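Local structure of 1,4-dihydroxy-2-naphthoyl-CoA hydrolase (Prochlorococcus marinus, 2HX5) at the interface of chains A and B and the interface of chains A and C. The protein probably hydrolyses 1,4-dihydroxy-2-naphthoyl-CoA to 1,4-dihydroxy-2-naphthoate and coenzyme A, a step of phylloquinone (vitamin K1) biosynthesis, as a hotdog-fold thioesterase. Numbering follows the deposited sequence. Chains: chain A/B/C, Hypothetical protein.

Contact 1: the interface of chains A and B. Residues chain A 35, 39, 53-54; chain B 15-16, 82.
B:Phe16 inserts its ring between helix 29-45 of chain A and the loop residues A:Phe53 and A:Pro54, and with 72 Å² hidden it loses more surface than any other residue of this patch. Its backbone N, at the start of the 3-10 helix 16-18, gives a hydrogen bond to the carboxylate oxygen OE1 of A:Glu39 at 2.7 Å. The angle at the hydrogen is 157°, and the N-H arrives on the syn side of the carboxylate, close to its plane. A:Glu39 OE2 takes a hydrogen bond of 2.8 Å from A:His35 ND1, which lies clearly above the carboxylate plane, although the bond stays in the imidazole plane. Bonds to both oxygens should restrain the rotation of the carboxylate. B:Arg15 runs past A:Glu39 in the opposite direction, bringing CB and CD near OE1; its guanidinium forms no salt bridge here, NH1 being 4.9 Å from OE1.

CG of B:Phe16 is anti to the backbone N (chi1 -175°), which carries the ring away from the carboxylate toward the loop. There A:Phe53 CD1 sits over one face, 3.8 Å from B:Phe16 CG and offset toward the rim. A:Pro54 O lies in the ring plane at the edge, 3.5 Å from CE1 of B:Phe16, while A:His35 CE1 approaches CD2. In the deposited assembly the patch joins chains A and B through a carboxylate-to-backbone bond and an inserted aromatic ring, repeated in its two-fold twin, and may belong to the tetramer.

Contact 2: the interface of chains A and C. Residues chain A 31, 35, 69, 71-72, 118; chain C 27-28, 31, 74, 76.
C:Phe27 pushes its side chain into chain A and has 86 Å² hidden, the largest share of this patch. With CG between the backbone N and the carbonyl carbon (chi1 76°), the ring is placed with one face on A:Ile69 CD1 and the other on C:His28 CB of its own chain. From CB outward, A:Ile69 CD1 is the first neighbour; the same methyl then sits over the centre of the C:Phe27 ring, 3.5 Å from the centroid, in a CH-pi contact. On one flank CD1 and CE1 turn toward the imidazole, with C:Phe27 CE1 3.5 Å from A:His35 CD2. On the other, CD2 meets A:Cys72 SG, which lies in the ring plane, and CE2 meets A:Phe31 CB. At the tip, C:Phe27 CZ ends 3.5 Å from the backbone O of A:Phe31. It also touches A:Ile118 CD1.

Beside this ring, A:Phe31 and C:Phe31, equivalent residues of the two chains, stack face to face: the planes differ by 5° and the centroids are 4.6 Å apart, so the overlap is offset toward the rims. A:Cys72 SG reaches the edge of C:Phe31, 3.5 Å from CE2, and also lies in the ring plane of C:Phe76.

Strands 69-76 of the two chains meet in an antiparallel bridge. A:Cys72 N donates a hydrogen bond to C:Ala74 O (3.1 Å), and C:Ala74 N one to A:Cys72 O (2.9 Å). A:His71 ND1 also comes within 3.1 Å of C:Ala74 O, but from well out of its ring plane, so any hydrogen bond there would be weak. Strand pairing and a packed aromatic cluster would hold the A-C pair together, probably the dimer usual for hotdog-fold thioesterases, in which the sheets of two subunits join into one.

Contact 1: the interface of chains A and B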
ATOM      1  N   HIS A  35       2.012 -10.196  -8.089  1.00 14.23           N
ATOM      2  CA  HIS A  35       3.333  -9.758  -8.478  1.00 15.18           C
ATOM      3  C   HIS A  35       4.389 -10.363  -7.567  1.00 13.86           C
ATOM      4  O   HIS A  35       5.437 -10.876  -8.002  1.00 14.45           O
ATOM      5  CB  HIS A  35       3.416  -8.243  -8.520  1.00 16.03           C
ATOM      6  CG  HIS A  35       4.626  -7.672  -9.218  1.00 16.02           C
ATOM      7  ND1 HIS A  35       5.920  -7.788  -8.739  1.00 15.56           N
ATOM      8  CD2 HIS A  35       4.700  -6.927 -10.345  1.00 19.99           C
ATOM      9  CE1 HIS A  35       6.725  -7.109  -9.555  1.00 18.19           C
ATOM     10  NE2 HIS A  35       6.018  -6.624 -10.552  1.00 18.79           N
ATOM     11  N   GLU A  39       7.561 -12.933  -8.485  1.00 14.39           N
ATOM     12  CA  GLU A  39       8.947 -12.774  -8.031  1.00 14.15           C
ATOM     13  C   GLU A  39       9.404 -14.020  -7.274  1.00 13.45           C
ATOM     14  O   GLU A  39      10.521 -14.500  -7.454  1.00 15.07           O
ATOM     15  CB  GLU A  39       9.063 -11.533  -7.133  1.00 15.23           C
ATOM     16  CG  GLU A  39       8.730 -10.236  -7.830  1.00 14.92           C
ATOM     17  CD  GLU A  39       8.668  -9.058  -6.866  1.00 15.41           C
ATOM     18  OE1 GLU A  39       9.752  -8.652  -6.363  1.00 17.53           O
ATOM     19  OE2 GLU A  39       7.531  -8.582  -6.640  1.00 17.88           O
ATOM     20  N   PHE A  53      15.509  -7.412 -11.862  1.00 19.44           N
ATOM     21  CA  PHE A  53      14.792  -6.279 -11.254  1.00 19.18           C
ATOM     22  C   PHE A  53      15.746  -5.151 -10.943  1.00 18.88           C
ATOM     23  O   PHE A  53      16.748  -5.347 -10.289  1.00 20.29           O
ATOM     24  CB  PHE A  53      14.048  -6.706  -9.956  1.00 18.95           C
ATOM     25  CG  PHE A  53      12.914  -7.663 -10.220  1.00 18.42           C
ATOM     26  CD1 PHE A  53      11.674  -7.220 -10.669  1.00 21.87           C
ATOM     27  CD2 PHE A  53      13.120  -9.034 -10.080  1.00 21.15           C
ATOM     28  CE1 PHE A  53      10.639  -8.136 -10.945  1.00 19.47           C
ATOM     29  CE2 PHE A  53      12.073  -9.935 -10.338  1.00 21.96           C
ATOM     30  CZ  PHE A  53      10.868  -9.489 -10.793  1.00 20.43           C
ATOM     31  N   PRO A  54      15.393  -3.926 -11.387  1.00 18.37           N
ATOM     32  CA  PRO A  54      16.184  -2.801 -10.919  1.00 22.38           C
ATOM     33  C   PRO A  54      16.007  -2.647  -9.389  1.00 22.27           C
ATOM     34  O   PRO A  54      15.036  -3.161  -8.773  1.00 25.21           O
ATOM     35  CB  PRO A  54      15.582  -1.607 -11.670  1.00 27.68           C
ATOM     36  CG  PRO A  54      14.484  -2.059 -12.422  1.00 25.61           C
ATOM     37  CD  PRO A  54      14.294  -3.528 -12.285  1.00 20.10           C
TER
ATOM     38  N   ARG B  15      10.438  -7.168  -1.885  1.00 13.69           N
ATOM     39  CA  ARG B  15       9.896  -7.349  -3.218  1.00 15.56           C
ATOM     40  C   ARG B  15       9.883  -6.015  -3.982  1.00 13.86           C
ATOM     41  O   ARG B  15      10.048  -4.927  -3.375  1.00 15.48           O
ATOM     42  CB  ARG B  15       8.502  -7.946  -3.118  1.00 14.59           C
ATOM     43  CG  ARG B  15       8.492  -9.341  -2.475  1.00 14.22           C
ATOM     44  CD  ARG B  15       9.293 -10.350  -3.226  1.00 15.68           C
ATOM     45  NE  ARG B  15       9.251 -11.721  -2.631  1.00 16.91           N
ATOM     46  CZ  ARG B  15      10.145 -12.664  -2.898  1.00 15.95           C
ATOM     47  NH1 ARG B  15      11.127 -12.515  -3.769  1.00 18.84           N
ATOM     48  NH2 ARG B  15      10.026 -13.834  -2.318  1.00 20.37           N
ATOM     49  N   PHE B  16       9.758  -6.127  -5.291  1.00 14.28           N
ATOM     50  CA  PHE B  16       9.970  -5.008  -6.200  1.00 12.51           C
ATOM     51  C   PHE B  16       9.015  -3.838  -5.856  1.00 13.44           C
ATOM     52  O   PHE B  16       9.412  -2.660  -5.836  1.00 14.45           O
ATOM     53  CB  PHE B  16       9.772  -5.459  -7.624  1.00 11.62           C
ATOM     54  CG  PHE B  16      10.072  -4.443  -8.613  1.00 13.92           C
ATOM     55  CD1 PHE B  16      11.358  -3.920  -8.698  1.00 19.07           C
ATOM     56  CD2 PHE B  16       9.136  -4.036  -9.493  1.00 15.86           C
ATOM     57  CE1 PHE B  16      11.639  -2.970  -9.645  1.00 20.03           C
ATOM     58  CE2 PHE B  16       9.453  -3.090 -10.483  1.00 16.98           C
ATOM     59  CZ  PHE B  16      10.668  -2.589 -10.526  1.00 15.51           C
ATOM     60  N   THR B  82      15.525  -4.361  -3.311  0.50 20.06           N
ATOM     61  CA  THR B  82      14.709  -5.453  -3.825  0.50 22.46           C
ATOM     62  C   THR B  82      15.522  -6.768  -3.873  0.50 21.15           C
ATOM     63  O   THR B  82      16.664  -6.818  -4.363  0.50 20.43           O
ATOM     64  CB  THR B  82      13.965  -5.097  -5.187  0.50 25.51           C
ATOM     65  OG1 THR B  82      13.751  -6.279  -5.960  0.50 30.51           O
ATOM     66  CG2 THR B  82      14.757  -4.131  -6.036  0.50 22.62           C
TER

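Contact 2: the interface of chains A and C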
ATOM      1  N   PHE A  31      -3.534  -7.985  -6.562  1.00 15.19           N
ATOM      2  CA  PHE A  31      -2.501  -7.769  -7.592  1.00 15.44           C
ATOM      3  C   PHE A  31      -1.120  -7.704  -7.051  1.00 15.84           C
ATOM      4  O   PHE A  31      -0.159  -8.163  -7.670  1.00 14.66           O
ATOM      5  CB  PHE A  31      -2.856  -6.500  -8.382  1.00 13.67           C
ATOM      6  CG  PHE A  31      -4.079  -6.625  -9.239  1.00 14.05           C
ATOM      7  CD1 PHE A  31      -4.076  -7.438 -10.374  1.00 15.56           C
ATOM      8  CD2 PHE A  31      -5.214  -5.943  -8.901  1.00 20.62           C
ATOM      9  CE1 PHE A  31      -5.192  -7.576 -11.143  1.00 16.87           C
ATOM     10  CE2 PHE A  31      -6.352  -6.085  -9.668  1.00 23.34           C
ATOM     11  CZ  PHE A  31      -6.313  -6.884 -10.815  1.00 19.14           C
ATOM     12  N   HIS A  35       2.012 -10.196  -8.089  1.00 14.23           N
ATOM     13  CA  HIS A  35       3.333  -9.758  -8.478  1.00 15.18           C
ATOM     14  C   HIS A  35       4.389 -10.363  -7.567  1.00 13.86           C
ATOM     15  O   HIS A  35       5.437 -10.876  -8.002  1.00 14.45           O
ATOM     16  CB  HIS A  35       3.416  -8.243  -8.520  1.00 16.03           C
ATOM     17  CG  HIS A  35       4.626  -7.672  -9.218  1.00 16.02           C
ATOM     18  ND1 HIS A  35       5.920  -7.788  -8.739  1.00 15.56           N
ATOM     19  CD2 HIS A  35       4.700  -6.927 -10.345  1.00 19.99           C
ATOM     20  CE1 HIS A  35       6.725  -7.109  -9.555  1.00 18.19           C
ATOM     21  NE2 HIS A  35       6.018  -6.624 -10.552  1.00 18.79           N
ATOM     22  N   ILE A  69       4.088  -4.197 -17.160  1.00 15.58           N
ATOM     23  CA  ILE A  69       2.762  -4.738 -17.235  1.00 14.15           C
ATOM     24  C   ILE A  69       1.925  -3.857 -18.153  1.00 15.99           C
ATOM     25  O   ILE A  69       1.736  -2.663 -17.893  1.00 16.32           O
ATOM     26  CB  ILE A  69       2.133  -4.891 -15.815  1.00 14.98           C
ATOM     27  CG1 ILE A  69       2.949  -5.964 -15.060  1.00 17.02           C
ATOM     28  CG2 ILE A  69       0.665  -5.235 -15.858  1.00 15.46           C
ATOM     29  CD1 ILE A  69       2.840  -5.945 -13.511  1.00 20.33           C
ATOM     30  N   HIS A  71      -1.313  -5.053 -19.243  1.00 14.03           N
ATOM     31  CA  HIS A  71      -2.723  -5.407 -18.969  1.00 13.95           C
ATOM     32  C   HIS A  71      -2.758  -6.279 -17.750  1.00 13.60           C
ATOM     33  O   HIS A  71      -1.897  -7.140 -17.556  1.00 15.41           O
ATOM     34  CB  HIS A  71      -3.363  -6.141 -20.154  1.00 15.02           C
ATOM     35  CG  HIS A  71      -4.723  -6.691 -19.869  1.00 13.42           C
ATOM     36  ND1 HIS A  71      -5.844  -5.888 -19.846  1.00 14.83           N
ATOM     37  CD2 HIS A  71      -5.146  -7.947 -19.573  1.00 16.58           C
ATOM     38  CE1 HIS A  71      -6.899  -6.622 -19.519  1.00 15.12           C
ATOM     39  NE2 HIS A  71      -6.510  -7.881 -19.364  1.00 16.96           N
ATOM     40  N   CYS A  72      -3.756  -6.095 -16.915  1.00 13.96           N
ATOM     41  CA  CYS A  72      -4.053  -7.062 -15.884  1.00 13.27           C
ATOM     42  C   CYS A  72      -5.515  -7.037 -15.532  1.00 13.62           C
ATOM     43  O   CYS A  72      -6.243  -6.077 -15.874  1.00 13.07           O
ATOM     44  CB  CYS A  72      -3.258  -6.842 -14.615  1.00 14.41           C
ATOM     45  SG  CYS A  72      -3.561  -5.218 -13.788  1.00 18.05           S
ATOM     46  N   ILE A 118      -1.893 -11.300 -15.518  1.00 14.13           N
ATOM     47  CA  ILE A 118      -0.988 -10.178 -15.682  1.00 13.33           C
ATOM     48  C   ILE A 118      -0.200 -10.416 -16.948  1.00 16.76           C
ATOM     49  O   ILE A 118       0.405 -11.477 -17.098  1.00 15.44           O
ATOM     50  CB  ILE A 118      -0.040 -10.020 -14.492  1.00 15.92           C
ATOM     51  CG1 ILE A 118      -0.806  -9.729 -13.210  1.00 17.81           C
ATOM     52  CG2 ILE A 118       0.943  -8.840 -14.746  1.00 17.37           C
ATOM     53  CD1 ILE A 118       0.078  -9.484 -11.962  1.00 17.38           C
TER
ATOM     54  N   PHE C  27       2.262  -0.795 -10.952  1.00 14.76           N
ATOM     55  CA  PHE C  27       1.014  -1.021 -11.684  1.00 14.22           C
ATOM     56  C   PHE C  27      -0.241  -1.007 -10.847  1.00 14.89           C
ATOM     57  O   PHE C  27      -1.229  -0.398 -11.232  1.00 15.51           O
ATOM     58  CB  PHE C  27       1.072  -2.332 -12.556  1.00 13.80           C
ATOM     59  CG  PHE C  27       0.934  -3.604 -11.785  1.00 13.79           C
ATOM     60  CD1 PHE C  27       1.846  -4.028 -10.829  1.00 14.74           C
ATOM     61  CD2 PHE C  27      -0.194  -4.363 -11.968  1.00 13.53           C
ATOM     62  CE1 PHE C  27       1.634  -5.180 -10.113  1.00 15.53           C
ATOM     63  CE2 PHE C  27      -0.385  -5.519 -11.264  1.00 14.60           C
ATOM     64  CZ  PHE C  27       0.508  -5.929 -10.336  1.00 16.05           C
ATOM     65  N   HIS C  28      -0.227  -1.674  -9.695  1.00 14.66           N
ATOM     66  CA  HIS C  28      -1.476  -1.836  -8.962  1.00 15.54           C
ATOM     67  C   HIS C  28      -1.968  -0.556  -8.309  1.00 16.36           C
ATOM     68  O   HIS C  28      -3.134  -0.491  -7.926  1.00 15.81           O
ATOM     69  CB  HIS C  28      -1.414  -3.000  -7.946  1.00 18.27           C
ATOM     70  CG  HIS C  28      -0.358  -2.881  -6.911  1.00 20.65           C
ATOM     71  ND1 HIS C  28      -0.463  -1.981  -5.876  1.00 25.54           N
ATOM     72  CD2 HIS C  28       0.740  -3.628  -6.660  1.00 19.53           C
ATOM     73  CE1 HIS C  28       0.584  -2.119  -5.081  1.00 25.06           C
ATOM     74  NE2 HIS C  28       1.303  -3.134  -5.511  1.00 24.87           N
ATOM     75  N   PHE C  31      -5.300   0.981  -9.500  1.00 15.19           N
ATOM     76  CA  PHE C  31      -6.604   0.550  -8.963  1.00 15.44           C
ATOM     77  C   PHE C  31      -7.006   1.262  -7.723  1.00 15.84           C
ATOM     78  O   PHE C  31      -8.181   1.551  -7.494  1.00 14.66           O
ATOM     79  CB  PHE C  31      -6.567  -0.971  -8.752  1.00 13.67           C
ATOM     80  CG  PHE C  31      -6.511  -1.772 -10.017  1.00 14.05           C
ATOM     81  CD1 PHE C  31      -7.611  -1.828 -10.876  1.00 15.56           C
ATOM     82  CD2 PHE C  31      -5.369  -2.447 -10.340  1.00 20.62           C
ATOM     83  CE1 PHE C  31      -7.558  -2.533 -12.041  1.00 16.87           C
ATOM     84  CE2 PHE C  31      -5.303  -3.155 -11.523  1.00 23.34           C
ATOM     85  CZ  PHE C  31      -6.428  -3.217 -12.351  1.00 19.14           C
ATOM     86  N   ALA C  74      -7.305  -3.398 -16.183  1.00 13.90           N
ATOM     87  CA  ALA C  74      -6.639  -2.177 -16.638  1.00 15.45           C
ATOM     88  C   ALA C  74      -5.744  -2.436 -17.795  1.00 13.96           C
ATOM     89  O   ALA C  74      -5.148  -3.541 -17.900  1.00 14.16           O
ATOM     90  CB  ALA C  74      -5.848  -1.515 -15.554  1.00 17.03           C
ATOM     91  N   PHE C  76      -2.359  -0.468 -19.552  1.00 14.34           N
ATOM     92  CA  PHE C  76      -1.342   0.536 -19.287  1.00 14.23           C
ATOM     93  C   PHE C  76      -0.698   0.851 -20.623  1.00 16.34           C
ATOM     94  O   PHE C  76      -0.076  -0.008 -21.222  1.00 16.59           O
ATOM     95  CB  PHE C  76      -0.349  -0.007 -18.257  1.00 13.83           C
ATOM     96  CG  PHE C  76      -0.961  -0.446 -16.980  1.00 14.20           C
ATOM     97  CD1 PHE C  76      -1.441  -1.751 -16.844  1.00 13.65           C
ATOM     98  CD2 PHE C  76      -1.077   0.387 -15.874  1.00 16.46           C
ATOM     99  CE1 PHE C  76      -2.004  -2.204 -15.720  1.00 17.19           C
ATOM    100  CE2 PHE C  76      -1.627  -0.104 -14.697  1.00 16.42           C
ATOM    101  CZ  PHE C  76      -2.136  -1.367 -14.639  1.00 17.42           C
TER

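The C-alpha centres of contact 1 and contact 2 lie about 15 Å apart, and both draw on helix 29-45 of chain A. A:His35 belongs to each: its ND1 and CE1 side serves contact 1, while CB, CG and CD2 serve contact 2, so one imidazole spans two subunit boundaries. Each interface has its own two-fold symmetry, which fits the four copies of the deposited assembly, a dimer of dimers if the strand-paired A-C unit is basic. Contacts 1 and 2 centre about 25 and 18 Å from chain A's own predicted active-site A:Asp20; the partner segments neighbour their own Asp20 in sequence, so assembly may help shape the active sites.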